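Local coordinates for single-stranded DNA-binding protein DdrB (Deinococcus radiodurans, PDB 4NOE) that binds single-stranded DNA and, probably as part of the DNA damage response, assists the accurate annealing of complementary strands, at residues G83-L91 with A103-K112. Sequence-based numbering, arbitrary orientation.
With nucleotides of chain F.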
# COMPACT_ATOMS: atom_id res chain seq x y z
N GLY E 83 16.48 3.35 25.21
CA GLY E 83 15.39 4.21 25.65
C GLY E 83 14.00 3.60 25.62
O GLY E 83 13.03 4.27 25.99
N HIS E 84 13.89 2.34 25.19
CA HIS E 84 12.60 1.64 25.16
C HIS E 84 12.54 0.56 26.24
O HIS E 84 13.56 -0.06 26.57
CB HIS E 84 12.38 0.98 23.80
CG HIS E 84 12.41 1.92 22.64
ND1 HIS E 84 11.35 2.75 22.32
CD2 HIS E 84 13.36 2.15 21.70
CE1 HIS E 84 11.66 3.46 21.24
NE2 HIS E 84 12.87 3.11 20.85
N ALA E 85 11.35 0.32 26.78
CA ALA E 85 11.16 -0.73 27.78
C ALA E 85 10.58 -1.96 27.11
O ALA E 85 9.62 -1.85 26.34
CB ALA E 85 10.22 -0.25 28.88
N TYR E 86 11.15 -3.12 27.39
CA TYR E 86 10.61 -4.37 26.84
C TYR E 86 10.16 -5.25 27.99
O TYR E 86 10.91 -5.45 28.94
CB TYR E 86 11.67 -5.10 26.00
CG TYR E 86 12.08 -4.33 24.77
CD1 TYR E 86 13.03 -3.33 24.85
CD2 TYR E 86 11.51 -4.60 23.54
CE1 TYR E 86 13.40 -2.61 23.73
CE2 TYR E 86 11.89 -3.88 22.39
CZ TYR E 86 12.83 -2.89 22.51
OH TYR E 86 13.22 -2.16 21.40
N ARG E 87 8.94 -5.78 27.90
CA ARG E 87 8.41 -6.68 28.94
C ARG E 87 8.90 -8.11 28.80
O ARG E 87 8.99 -8.65 27.68
CB ARG E 87 6.88 -6.71 28.90
CG ARG E 87 6.23 -5.56 29.63
CD ARG E 87 4.80 -5.86 30.04
NE ARG E 87 4.23 -4.70 30.72
CZ ARG E 87 3.69 -3.66 30.09
NH1 ARG E 87 3.20 -2.65 30.79
NH2 ARG E 87 3.63 -3.64 28.76
N ARG E 88 9.19 -8.74 29.93
CA ARG E 88 9.53 -10.16 29.97
C ARG E 88 8.24 -10.97 29.82
O ARG E 88 7.29 -10.78 30.58
CB ARG E 88 10.21 -10.48 31.30
CG ARG E 88 10.68 -11.92 31.45
CD ARG E 88 11.38 -12.10 32.81
NE ARG E 88 11.96 -13.44 32.94
CZ ARG E 88 11.27 -14.52 33.33
NH1 ARG E 88 9.97 -14.41 33.61
NH2 ARG E 88 11.88 -15.69 33.42
N ARG E 89 8.18 -11.86 28.83
CA ARG E 89 6.97 -12.65 28.61
C ARG E 89 7.29 -14.15 28.61
O ARG E 89 8.18 -14.61 27.89
CB ARG E 89 6.31 -12.24 27.28
CG ARG E 89 6.11 -10.71 27.18
CD ARG E 89 5.42 -10.29 25.91
NE ARG E 89 5.51 -8.85 25.68
CZ ARG E 89 4.66 -7.95 26.15
NH1 ARG E 89 3.63 -8.33 26.91
NH2 ARG E 89 4.85 -6.67 25.88
N GLU E 90 6.57 -14.90 29.43
CA GLU E 90 6.79 -16.33 29.53
C GLU E 90 5.84 -17.03 28.58
O GLU E 90 4.62 -16.93 28.72
CB GLU E 90 6.58 -16.80 30.97
CG GLU E 90 7.65 -16.27 31.93
CD GLU E 90 7.43 -16.64 33.38
OE1 GLU E 90 6.30 -17.05 33.74
OE2 GLU E 90 8.38 -16.51 34.19
N LEU E 91 6.39 -17.73 27.60
CA LEU E 91 5.58 -18.45 26.62
C LEU E 91 5.68 -19.95 26.87
O LEU E 91 6.72 -20.56 26.62
CB LEU E 91 6.03 -18.11 25.20
CG LEU E 91 6.30 -16.64 24.86
CD1 LEU E 91 6.74 -16.48 23.41
CD2 LEU E 91 5.07 -15.79 25.12
N ALA E 103 9.10 -24.07 24.99
CA ALA E 103 8.93 -22.97 25.92
C ALA E 103 9.85 -21.83 25.49
O ALA E 103 10.89 -22.06 24.88
CB ALA E 103 9.27 -23.41 27.32
N ALA E 104 9.47 -20.59 25.79
CA ALA E 104 10.31 -19.46 25.43
C ALA E 104 10.10 -18.30 26.39
O ALA E 104 9.05 -18.20 27.04
CB ALA E 104 10.06 -19.04 23.98
N ILE E 105 11.12 -17.45 26.49
CA ILE E 105 11.01 -16.22 27.26
C ILE E 105 11.27 -15.11 26.28
O ILE E 105 12.36 -15.02 25.71
CB ILE E 105 12.04 -16.16 28.38
CG1 ILE E 105 12.03 -17.46 29.19
CG2 ILE E 105 11.75 -14.97 29.29
CD1 ILE E 105 10.73 -17.68 29.92
N LYS E 106 10.27 -14.28 26.05
CA LYS E 106 10.38 -13.26 25.02
C LYS E 106 10.38 -11.88 25.66
O LYS E 106 9.63 -11.62 26.60
CB LYS E 106 9.23 -13.38 24.01
CG LYS E 106 9.33 -12.44 22.83
CD LYS E 106 8.34 -12.75 21.70
CE LYS E 106 8.59 -11.77 20.55
NZ LYS E 106 7.66 -11.87 19.38
N TYR E 107 11.24 -11.00 25.16
CA TYR E 107 11.27 -9.61 25.57
C TYR E 107 10.78 -8.78 24.40
O TYR E 107 11.43 -8.74 23.33
CB TYR E 107 12.69 -9.20 25.98
CG TYR E 107 13.08 -9.79 27.32
CD1 TYR E 107 13.51 -11.11 27.42
CD2 TYR E 107 12.98 -9.04 28.48
CE1 TYR E 107 13.84 -11.66 28.64
CE2 TYR E 107 13.32 -9.59 29.71
CZ TYR E 107 13.74 -10.89 29.79
OH TYR E 107 14.07 -11.43 31.01
N SER E 108 9.63 -8.14 24.60
CA SER E 108 8.99 -7.35 23.54
C SER E 108 8.15 -6.22 24.12
O SER E 108 7.72 -6.28 25.29
CB SER E 108 8.09 -8.24 22.68
OG SER E 108 6.97 -8.70 23.43
N ARG E 109 7.88 -5.22 23.29
CA ARG E 109 7.03 -4.09 23.66
C ARG E 109 6.01 -3.83 22.56
O ARG E 109 6.14 -4.31 21.42
CB ARG E 109 7.88 -2.84 23.83
CG ARG E 109 8.60 -2.43 22.54
CD ARG E 109 9.56 -1.25 22.74
NE ARG E 109 10.36 -1.00 21.53
CZ ARG E 109 9.93 -0.31 20.48
NH1 ARG E 109 8.70 0.20 20.46
NH2 ARG E 109 10.71 -0.14 19.43
N GLY E 110 4.98 -3.06 22.90
CA GLY E 110 4.01 -2.65 21.90
C GLY E 110 4.66 -1.68 20.93
O GLY E 110 5.53 -0.89 21.32
N ALA E 111 4.24 -1.73 19.67
CA ALA E 111 4.76 -0.81 18.67
C ALA E 111 4.35 0.61 19.02
O ALA E 111 3.27 0.83 19.57
CB ALA E 111 4.24 -1.17 17.29
N LYS E 112 5.22 1.56 18.71
CA LYS E 112 4.92 2.98 18.88
C LYS E 112 4.59 3.57 17.52
O LYS E 112 4.90 2.95 16.48
CB LYS E 112 6.12 3.71 19.49
CG LYS E 112 6.44 3.22 20.90
CD LYS E 112 7.74 3.79 21.46
CE LYS E 112 8.03 3.13 22.81
NZ LYS E 112 8.93 3.93 23.68
P DT F 26 0.05 -15.48 22.58
OP1 DT F 26 -0.58 -16.29 23.56
OP2 DT F 26 -0.75 -14.85 21.59
O5' DT F 26 0.91 -14.33 23.24
C5' DT F 26 1.62 -14.47 24.47
C4' DT F 26 2.39 -13.21 24.78
O4' DT F 26 3.29 -12.89 23.70
C3' DT F 26 1.53 -11.97 25.00
O3' DT F 26 2.03 -11.16 26.06
C2' DT F 26 1.73 -11.19 23.73
C1' DT F 26 3.16 -11.54 23.37
N1 DT F 26 3.53 -11.41 21.96
C2 DT F 26 4.78 -10.95 21.61
O2 DT F 26 5.60 -10.58 22.42
N3 DT F 26 5.03 -10.95 20.27
C4 DT F 26 4.17 -11.34 19.27
O4 DT F 26 4.53 -11.30 18.11
C5 DT F 26 2.90 -11.84 19.71
C7 DT F 26 1.91 -12.31 18.69
C6 DT F 26 2.64 -11.84 21.01
P DC F 28 1.32 -5.34 27.20
OP1 DC F 28 2.73 -5.10 27.27
OP2 DC F 28 0.55 -5.01 28.35
O5' DC F 28 0.70 -4.56 25.98
C5' DC F 28 1.41 -4.35 24.78
C4' DC F 28 0.77 -3.23 23.99
O4' DC F 28 -0.59 -3.57 23.71
C3' DC F 28 0.72 -1.90 24.72
O3' DC F 28 1.91 -1.24 24.34
C2' DC F 28 -0.53 -1.26 24.16
C1' DC F 28 -1.40 -2.42 23.71
N1 DC F 28 -2.58 -2.72 24.54
C2 DC F 28 -3.83 -2.86 23.93
O2 DC F 28 -3.92 -2.67 22.72
N3 DC F 28 -4.90 -3.18 24.68
C4 DC F 28 -4.75 -3.39 25.99
N4 DC F 28 -5.84 -3.71 26.69
C5 DC F 28 -3.49 -3.28 26.63
C6 DC F 28 -2.44 -2.96 25.88
P DG F 27 1.78 -11.47 27.56
OP1 DG F 27 2.93 -11.08 28.28
OP2 DG F 27 1.24 -12.77 27.70
O5' DG F 27 0.89 -10.28 28.08
C5' DG F 27 -0.36 -9.88 27.55
C4' DG F 27 -0.18 -8.92 26.41
O4' DG F 27 -1.29 -9.16 25.53
C3' DG F 27 -0.22 -7.43 26.72
O3' DG F 27 1.08 -6.85 26.83
C2' DG F 27 -0.88 -6.86 25.48
C1' DG F 27 -1.88 -7.95 25.15
N9 DG F 27 -3.10 -7.78 25.92
C8 DG F 27 -3.18 -7.36 27.22
N7 DG F 27 -4.41 -7.24 27.64
C5 DG F 27 -5.18 -7.57 26.54
C6 DG F 27 -6.57 -7.64 26.40
O6 DG F 27 -7.44 -7.39 27.24
N1 DG F 27 -6.94 -8.05 25.13
C2 DG F 27 -6.07 -8.35 24.11
N2 DG F 27 -6.63 -8.71 22.95
N3 DG F 27 -4.76 -8.30 24.23
C4 DG F 27 -4.38 -7.91 25.47
O HOH W 1 9.33 2.48 26.32
O HOH W 2 13.49 -0.60 18.45
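R89 grips S108 side-on with two nitrogens: NE donates to OG at 2.7 Å, tilted from the guanidinium plane, and NH2 reaches the carbonyl O at 3.0 Å. That O also accepts from R87 N, which comes from the opposite face of the carbonyl plane. With NE and NH2 so held, NH1 is presented to the DNA of chain F, where it donates to O3' of DG27 at 2.9 Å and to its OP1 at 3.2 Å. S108 OG in turn donates to O2 of the DT26 base. With an alanine at R89, DG27 O3' and OP1 would probably lose the NH1 donor, and S108 OG its NE partner though not the base O2. The extended K106 chain brings NZ within 2.9 Å of DT26 N3; NZ is also salt-bridged to E121.

At the far end, the R109 guanidinium stacks on the H84 ring, planes 13° apart, while NE donates almost straight (179°) to Y86 OH. K112 NZ meets H84 ND1 in the ring plane at 3.0 Å. On the face bearing R88 and I105, R88 CA lies over the Y107 ring. E57 accepts from Y107 OH, and D115 pairs with R109.

The ladder is antiparallel: R87-S108, R89-K106 and L91-A104 are hydrogen-bonded pairs, R88-Y107 and E90-I105 non-hydrogen-bonded. The face bearing R89, K106 and S108 meets the DNA; strand 77-81 lies beside 84-91, and 128-135 beside 104-110.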